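Local coordinates for protein trehalose monomycolate transport factor A (Mycolicibacterium smegmatis MC2 155, PDB 6T84) that is required for MmpL3-dependent transport of trehalose monomycolate to the mycobacterial cell wall, and for growth and cell elongation, binding MmpL3 through its N-terminal domain, at residues V155-N158 against R159-D163; P96-N99 against D100-L103; F172-L175 against L176-L179; V129-A132 against H133-D137. All blocks are in the same frame, centred on the assembly; numbering follows the deposited sequence.

Contact 1 (V155-N158 against R159-D163)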
# COMPACT_ATOMS: atom_id res chain seq x y z
N VAL A 155 9.15 1.32 -9.14
CA VAL A 155 9.96 0.10 -9.15
C VAL A 155 11.43 0.43 -9.05
O VAL A 155 12.23 -0.43 -8.68
CB VAL A 155 9.69 -0.78 -10.38
CG1 VAL A 155 10.55 -2.04 -10.36
CG2 VAL A 155 8.29 -1.21 -10.41
N THR A 156 11.81 1.62 -9.40
CA THR A 156 13.19 2.07 -9.25
C THR A 156 13.54 2.39 -7.80
O THR A 156 14.67 2.83 -7.54
CB THR A 156 13.40 3.30 -10.14
OG1 THR A 156 12.28 4.19 -9.97
CG2 THR A 156 13.47 2.91 -11.60
N SER A 157 12.62 2.19 -6.86
CA SER A 157 12.96 2.45 -5.48
C SER A 157 14.09 1.52 -5.05
O SER A 157 14.26 0.44 -5.59
CB SER A 157 11.72 2.21 -4.60
OG SER A 157 10.71 3.16 -4.88
N ASN A 158 14.83 1.93 -4.03
CA ASN A 158 16.01 1.22 -3.56
C ASN A 158 15.78 0.71 -2.16
O ASN A 158 14.70 0.94 -1.60
CB ASN A 158 17.24 2.11 -3.65
CG ASN A 158 17.16 3.38 -2.77
OD1 ASN A 158 16.47 3.42 -1.75
ND2 ASN A 158 17.87 4.42 -3.18
N ARG A 159 16.80 0.03 -1.56
CA ARG A 159 16.54 -0.63 -0.28
C ARG A 159 16.19 0.33 0.84
O ARG A 159 15.36 -0.01 1.68
CB ARG A 159 17.60 -1.65 0.17
CG ARG A 159 18.83 -1.12 0.76
CD ARG A 159 19.71 -2.27 1.25
NE ARG A 159 19.26 -2.89 2.50
CZ ARG A 159 19.65 -4.11 2.92
NH1 ARG A 159 20.48 -4.90 2.19
NH2 ARG A 159 19.19 -4.56 4.06
N ALA A 160 16.77 1.52 0.84
CA ALA A 160 16.37 2.51 1.84
C ALA A 160 14.90 2.88 1.64
O ALA A 160 14.17 3.03 2.62
CB ALA A 160 17.27 3.76 1.76
N GLN A 161 14.44 2.98 0.39
CA GLN A 161 13.03 3.27 0.14
C GLN A 161 12.14 2.09 0.51
O GLN A 161 11.00 2.30 0.96
CB GLN A 161 12.82 3.68 -1.30
CG GLN A 161 13.28 5.15 -1.44
CD GLN A 161 13.52 5.57 -2.86
OE1 GLN A 161 14.05 4.81 -3.66
NE2 GLN A 161 13.15 6.81 -3.19
N TRP A 162 12.62 0.84 0.35
CA TRP A 162 11.82 -0.30 0.82
C TRP A 162 11.68 -0.26 2.32
O TRP A 162 10.57 -0.47 2.84
CB TRP A 162 12.44 -1.64 0.37
CG TRP A 162 12.70 -1.73 -1.11
CD1 TRP A 162 12.06 -1.04 -2.11
CD2 TRP A 162 13.72 -2.52 -1.75
NE1 TRP A 162 12.63 -1.36 -3.33
CE2 TRP A 162 13.66 -2.25 -3.13
CE3 TRP A 162 14.70 -3.42 -1.26
CZ2 TRP A 162 14.55 -2.83 -4.06
CZ3 TRP A 162 15.55 -4.03 -2.18
CH2 TRP A 162 15.47 -3.74 -3.57
N ASP A 163 12.76 0.05 3.05
CA ASP A 163 12.65 0.18 4.50
C ASP A 163 11.70 1.33 4.88
O ASP A 163 10.88 1.18 5.79
CB ASP A 163 14.02 0.42 5.10
CG ASP A 163 14.80 -0.85 5.33
OD1 ASP A 163 14.18 -1.95 5.29
OD2 ASP A 163 16.01 -0.76 5.60
O HOH W 1 11.75 -1.34 -6.00
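Asn158 and Gln161 grip each other twice, each side chain bonding to the other's backbone. The amide oxygen Asn158 OD1 accepts from Gln161 N at 3.0 Å, and the donor lies nearly on the line of the C=O bond (166° at the oxygen). In return Asn158 N gives its proton to Gln161 OE1, also 3.0 Å away, this time in the carbonyl plane and on a lone pair. The two side chains cross at about a right angle, with their amide planes 43° apart. Asn158 can reach forward because its CG stands between its own N and carbonyl carbon (chi1 62°), which swings OD1 over the first turn; Gln161 runs extended beyond CG, so OE1 arrives back at Asn158 N and also lies 3.2 Å from Ser157 CA. The main-chain oxygen of Asn158 opens the helical bonding, taking Trp162 N at 2.9 Å, and the same oxygen sits over one face of the Trp162 indole, 3.3 Å above its plane and displaced toward the rim. At the indole NE1, a water accepts at 2.8 Å while donating to Val155 O and Ser157 O, tying the incoming loop to the ring. Further out, Arg159 NH2 reaches Ser20 OG, and Trp162 meets Trp17 edge-to-face and Arg14 by a cation-pi contact, which places this turn against helix 10-21. With Asn158 at the N-cap and reciprocal bonds between residues three apart, the arrangement is a capping box, here starting helix 159-175 after strand 148-153.

Contact 2 (P96-N99 against D100-L103)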
# COMPACT_ATOMS: atom_id res chain seq x y z
N PRO A 96 -8.77 7.39 -8.52
CA PRO A 96 -9.19 6.00 -8.67
C PRO A 96 -10.31 5.94 -9.68
O PRO A 96 -11.21 6.78 -9.67
CB PRO A 96 -9.69 5.64 -7.27
CG PRO A 96 -9.15 6.68 -6.34
CD PRO A 96 -8.78 7.87 -7.12
N ARG A 97 -10.24 4.94 -10.55
CA ARG A 97 -11.21 4.82 -11.63
C ARG A 97 -12.53 4.19 -11.19
O ARG A 97 -13.53 4.35 -11.90
CB ARG A 97 -10.62 4.02 -12.80
CG ARG A 97 -9.37 4.66 -13.38
CD ARG A 97 -8.95 4.07 -14.72
NE ARG A 97 -7.77 4.76 -15.26
CZ ARG A 97 -7.82 5.81 -16.07
NH1 ARG A 97 -8.98 6.32 -16.46
NH2 ARG A 97 -6.69 6.37 -16.51
N GLU A 98 -12.55 3.49 -10.06
CA GLU A 98 -13.77 2.79 -9.62
C GLU A 98 -14.92 3.77 -9.39
O GLU A 98 -14.71 4.94 -9.05
CB GLU A 98 -13.52 2.00 -8.33
CG GLU A 98 -12.57 0.81 -8.50
CD GLU A 98 -11.09 1.19 -8.49
OE1 GLU A 98 -10.76 2.38 -8.63
OE2 GLU A 98 -10.26 0.28 -8.32
N ASN A 99 -16.14 3.26 -9.54
CA ASN A 99 -17.35 4.06 -9.48
C ASN A 99 -18.01 4.08 -8.10
O ASN A 99 -19.10 4.64 -7.96
CB ASN A 99 -18.36 3.60 -10.56
CG ASN A 99 -17.82 3.79 -11.98
OD1 ASN A 99 -17.21 4.82 -12.28
ND2 ASN A 99 -18.01 2.79 -12.83
N ASP A 100 -17.37 3.50 -7.08
CA ASP A 100 -17.90 3.49 -5.73
C ASP A 100 -17.02 4.29 -4.78
O ASP A 100 -17.11 4.14 -3.56
CB ASP A 100 -18.08 2.06 -5.21
CG ASP A 100 -16.79 1.30 -5.13
OD1 ASP A 100 -15.80 1.78 -5.73
OD2 ASP A 100 -16.78 0.22 -4.47
N ILE A 101 -16.14 5.12 -5.31
CA ILE A 101 -15.15 5.81 -4.49
C ILE A 101 -15.06 7.26 -4.96
O ILE A 101 -15.11 7.55 -6.16
CB ILE A 101 -13.79 5.07 -4.54
CG1 ILE A 101 -12.82 5.71 -3.53
CG2 ILE A 101 -13.20 5.05 -5.96
CD1 ILE A 101 -11.56 4.89 -3.26
N TRP A 102 -15.00 8.18 -4.00
CA TRP A 102 -15.14 9.60 -4.28
C TRP A 102 -14.07 10.42 -3.57
O TRP A 102 -13.57 10.04 -2.50
CB TRP A 102 -16.50 10.12 -3.82
CG TRP A 102 -17.58 9.41 -4.49
CD1 TRP A 102 -18.06 9.65 -5.75
CD2 TRP A 102 -18.32 8.33 -3.97
NE1 TRP A 102 -19.09 8.78 -6.04
CE2 TRP A 102 -19.28 7.97 -4.95
CE3 TRP A 102 -18.32 7.67 -2.74
CZ2 TRP A 102 -20.17 6.94 -4.76
CZ3 TRP A 102 -19.23 6.64 -2.56
CH2 TRP A 102 -20.13 6.28 -3.57
N LEU A 103 -13.77 11.59 -4.13
CA LEU A 103 -12.85 12.55 -3.51
C LEU A 103 -13.42 13.10 -2.20
O LEU A 103 -14.49 13.73 -2.22
CB LEU A 103 -12.56 13.69 -4.46
CG LEU A 103 -11.63 14.80 -3.96
CD1 LEU A 103 -10.22 14.32 -3.70
CD2 LEU A 103 -11.68 15.96 -5.00
O HOH W 2 -12.41 8.58 -7.98
O HOH W 3 -16.56 7.17 -8.42
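Ile101, Asp100 and Asn99 bury the most surface where the loop 96-99 turns into strand 102-107, an outermost strand of the large antiparallel sheet. The methyl Ile101 CG2 does most of the touching: it meets Pro96 CB at 3.8 Å, an apolar contact, and Glu98 O at 3.4 Å, its two nearest approaches to the loop. CG1 lies opposite the backbone N (chi1 -173°), which leaves CG2 between N and the carbonyl carbon as the branch that meets the loop. Outside the turn, Ile101 and Pro96 both pack on Tyr113 of the adjoining strand 110-114 and on Asp87 of strand 86-90. Asp100 turns OD1 toward the Glu98 CB methylene, 3.5 Å away; chi1 of 62° carries CG into the space between its own N and C. Its OD2 forms a salt bridge to Arg38, which probably eases the proximity of Glu98, whose OE1 is 5.8 Å from Asp100 OD1. Asn99 contributes mainly backbone at the bend, its CB lying close to Asp100 N, an amide buried here without a partner in the model. Solvent bridges the two arms of the turn: one water bonds to Pro96 O and only weakly to Ile101 O. A second lies 3.0 Å from Glu98 O and 2.7 Å from Ile101 O, with more acceptors in reach than it has protons.

Contact 3 (F172-L175 against L176-L179)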
# COMPACT_ATOMS: atom_id res chain seq x y z
N PHE A 172 0.38 4.15 8.05
CA PHE A 172 -0.93 4.32 7.43
C PHE A 172 -1.93 3.30 7.97
O PHE A 172 -3.09 3.64 8.26
CB PHE A 172 -0.78 4.23 5.91
CG PHE A 172 -2.03 4.59 5.13
CD1 PHE A 172 -2.67 5.81 5.33
CD2 PHE A 172 -2.52 3.73 4.16
CE1 PHE A 172 -3.79 6.15 4.57
CE2 PHE A 172 -3.66 4.03 3.42
CZ PHE A 172 -4.28 5.25 3.60
N ASN A 173 -1.51 2.06 8.13
CA ASN A 173 -2.38 1.05 8.72
C ASN A 173 -2.85 1.44 10.11
O ASN A 173 -4.03 1.30 10.45
CB ASN A 173 -1.60 -0.27 8.74
CG ASN A 173 -2.44 -1.40 9.23
OD1 ASN A 173 -3.45 -1.75 8.62
ND2 ASN A 173 -2.06 -1.96 10.36
N ASP A 174 -1.93 1.97 10.93
CA ASP A 174 -2.31 2.42 12.27
C ASP A 174 -3.39 3.50 12.20
O ASP A 174 -4.36 3.48 12.97
CB ASP A 174 -1.09 2.96 13.03
CG ASP A 174 -0.18 1.86 13.58
OD1 ASP A 174 -0.60 0.67 13.55
OD2 ASP A 174 0.95 2.17 14.02
N LEU A 175 -3.27 4.42 11.25
CA LEU A 175 -4.23 5.51 11.15
C LEU A 175 -5.59 5.01 10.69
O LEU A 175 -6.61 5.63 11.03
CB LEU A 175 -3.69 6.57 10.19
CG LEU A 175 -2.46 7.36 10.64
CD1 LEU A 175 -1.75 8.01 9.44
CD2 LEU A 175 -2.90 8.46 11.62
N LEU A 176 -5.64 3.90 9.96
CA LEU A 176 -6.89 3.33 9.46
C LEU A 176 -7.50 2.32 10.43
O LEU A 176 -8.55 1.72 10.11
CB LEU A 176 -6.69 2.64 8.08
CG LEU A 176 -6.25 3.62 6.96
CD1 LEU A 176 -6.30 2.78 5.68
CD2 LEU A 176 -7.19 4.85 6.89
N ARG A 177 -6.89 2.13 11.61
CA ARG A 177 -7.49 1.21 12.59
C ARG A 177 -8.89 1.64 13.00
O ARG A 177 -9.69 0.78 13.43
CB ARG A 177 -6.60 1.07 13.83
CG ARG A 177 -5.42 0.13 13.68
CD ARG A 177 -4.49 0.23 14.90
NE ARG A 177 -5.26 0.42 16.13
CZ ARG A 177 -4.83 1.12 17.17
NH1 ARG A 177 -3.63 1.70 17.13
NH2 ARG A 177 -5.59 1.25 18.25
N VAL A 178 -9.22 2.94 12.87
CA VAL A 178 -10.53 3.51 13.21
C VAL A 178 -11.63 3.18 12.21
O VAL A 178 -12.80 3.43 12.49
CB VAL A 178 -10.44 5.03 13.49
CG1 VAL A 178 -9.39 5.30 14.57
CG2 VAL A 178 -10.14 5.78 12.21
N LEU A 179 -11.30 2.59 11.05
CA LEU A 179 -12.34 2.27 10.08
C LEU A 179 -13.26 1.19 10.65
O LEU A 179 -12.81 0.29 11.39
CB LEU A 179 -11.71 1.77 8.78
CG LEU A 179 -10.92 2.85 8.00
CD1 LEU A 179 -10.36 2.24 6.71
CD2 LEU A 179 -11.82 4.15 7.83
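Leu176 CD1 rests over one face of the Phe172 ring, a CH-pi contact one turn apart. The methyl is 4.0 Å from the ring centroid and 25° off the ring normal, displaced toward the rim where CE2 lies 3.7 Å from CD1. Phe172 brings its ring there with CG trans to the backbone N (chi1 -171°).

Backbone bonds run through this C-terminal part of helix 159-175. Leu176 N donates to Phe172 O at 3.1 Å, the i to i-4 bond of an alpha helix, and makes a weak bond to Asn173 O as well. Arg177 N forms an i to i-3 bond to Asp174 O (3.2 Å), approaching from above the carbonyl plane. Leu176 O accepts from Arg78 NH2. Around this turn Phe172 packs on Leu88 and Met142 and Leu176 on Val86 and Asn144, residues of the sheet strands 86-90 and 141-144, while Leu175 meets helix 126-134.

Among the polar side chains, Asp174 and Arg177 run side by side, pointing the same way. Their carboxylate and guanidinium planes are 85° apart, and Asp174 OD1 remains 4.8 Å from Arg177 NH1. Asn173 OD1 is bonded to Thr149 OG1.

Contact 4 (V129-A132 against H133-D137)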
# COMPACT_ATOMS: atom_id res chain seq x y z
N VAL A 129 -3.45 14.28 8.87
CA VAL A 129 -2.94 15.46 8.16
C VAL A 129 -1.42 15.50 8.23
O VAL A 129 -0.74 15.70 7.22
CB VAL A 129 -3.58 16.74 8.73
CG1 VAL A 129 -2.89 17.99 8.14
CG2 VAL A 129 -5.07 16.76 8.39
N THR A 130 -0.86 15.32 9.44
CA THR A 130 0.59 15.33 9.52
C THR A 130 1.20 14.25 8.64
O THR A 130 2.15 14.52 7.90
CB THR A 130 1.03 15.19 10.99
OG1 THR A 130 0.46 16.26 11.74
CG2 THR A 130 2.56 15.20 11.16
N PHE A 131 0.66 13.01 8.70
CA PHE A 131 1.19 11.92 7.88
C PHE A 131 1.17 12.26 6.38
O PHE A 131 2.12 11.94 5.66
CB PHE A 131 0.35 10.67 8.19
CG PHE A 131 0.74 9.46 7.37
CD1 PHE A 131 1.92 8.78 7.60
CD2 PHE A 131 -0.09 9.04 6.36
CE1 PHE A 131 2.29 7.68 6.81
CE2 PHE A 131 0.26 7.93 5.57
CZ PHE A 131 1.44 7.24 5.82
N ALA A 132 0.06 12.80 5.89
CA ALA A 132 -0.01 13.10 4.45
C ALA A 132 1.06 14.09 4.02
O ALA A 132 1.51 14.08 2.87
CB ALA A 132 -1.38 13.65 4.08
N HIS A 133 1.44 14.98 4.93
CA HIS A 133 2.54 15.91 4.64
C HIS A 133 3.93 15.29 4.86
O HIS A 133 4.89 15.71 4.20
CB HIS A 133 2.40 17.15 5.56
CG HIS A 133 1.37 18.10 5.09
ND1 HIS A 133 0.08 18.17 5.56
CD2 HIS A 133 1.50 19.11 4.21
CE1 HIS A 133 -0.54 19.19 4.96
NE2 HIS A 133 0.31 19.77 4.15
N THR A 134 4.09 14.35 5.81
CA THR A 134 5.42 13.84 6.14
C THR A 134 5.82 12.58 5.39
O THR A 134 7.01 12.34 5.20
CB THR A 134 5.58 13.56 7.64
OG1 THR A 134 4.60 12.63 8.07
CG2 THR A 134 5.37 14.83 8.49
N ALA A 135 4.86 11.78 4.94
CA ALA A 135 5.21 10.55 4.25
C ALA A 135 6.00 10.87 2.99
O ALA A 135 5.66 11.83 2.28
CB ALA A 135 3.92 9.77 3.91
N PRO A 136 7.01 10.07 2.65
CA PRO A 136 7.83 10.38 1.47
C PRO A 136 7.02 10.38 0.17
O PRO A 136 6.05 9.64 0.02
CB PRO A 136 8.89 9.25 1.46
CG PRO A 136 8.24 8.14 2.23
CD PRO A 136 7.39 8.82 3.32
N ASP A 137 7.47 11.20 -0.78
CA ASP A 137 6.78 11.22 -2.06
C ASP A 137 6.87 9.87 -2.78
O ASP A 137 6.07 9.62 -3.66
CB ASP A 137 7.28 12.35 -2.98
CG ASP A 137 7.13 13.73 -2.35
OD1 ASP A 137 6.06 14.08 -1.78
OD2 ASP A 137 8.11 14.49 -2.43
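His133 folds its imidazole back along the helix to bond with the carbonyl one turn earlier. Its CG lies opposite its own carbonyl carbon (chi1 -78°), and the ND1 atom donates to Val129 O at 3.1 Å, N-H...O 157°. That oxygen lies close to the imidazole plane, at the ring edge, and this bond is what holds the ring. His133 N bonds to the same oxygen at 3.2 Å, and the two donors approach from opposite faces of the carbonyl plane, so Val129 O accepts two bonds. Val129 lies alongside, pointing the same way, its CG1 3.9 Å from ND1.

All this belongs to the C-terminal turn of helix 126-134, which lies between strand 102-107, where Ile107 meets Val129, Ala132 and His133, and helix 159-175, packed on Phe131. Ala135 is the first residue to leave helical angles, yet its N still donates to Phe131 O at 2.8 Å. Phe131 has CG opposite its backbone N, and one face of its ring meets Ala135 CB, a CH-pi contact 4.1 Å from the centroid and 19° off the normal. Thr134 N bonds to Thr130 O. The Thr134 hydroxyl OG1 sits between its own N and carbonyl carbon, 3.1 Å from Thr130 O, a bond that is not settled; CG2 lies opposite the carbonyl carbon, 3.9 Å from Thr130 CG2. From strand 110-114, Arg110 donates to the carbonyls of Ala132, Ala135 and Pro136, while Thr130 OG1 bonds to Arg126 O.

Contact 1 starts helix 159-175 with a capping box and contact 3 lies at its C-terminal part, with centres 23 Å apart on opposite sides of the chain's centre. Contact 4 ends the neighbouring helix 126-134 and touches contact 3 directly: Leu175 CD1 is 3.5 Å from Phe131 CG, and Phe172 CD1 is 3.6 Å from Phe131 CE2. The Phe131 ring of helix 126-134 thus packs against Leu175 and Phe172 of helix 159-175. Contact 2, at the sheet edge, stands apart, its nearest atoms about 10 Å from contact 3 and about 18 Å from contact 1. All four lie in the probably cytoplasmic part of the N-terminal domain that suffices for the MmpL3 interaction.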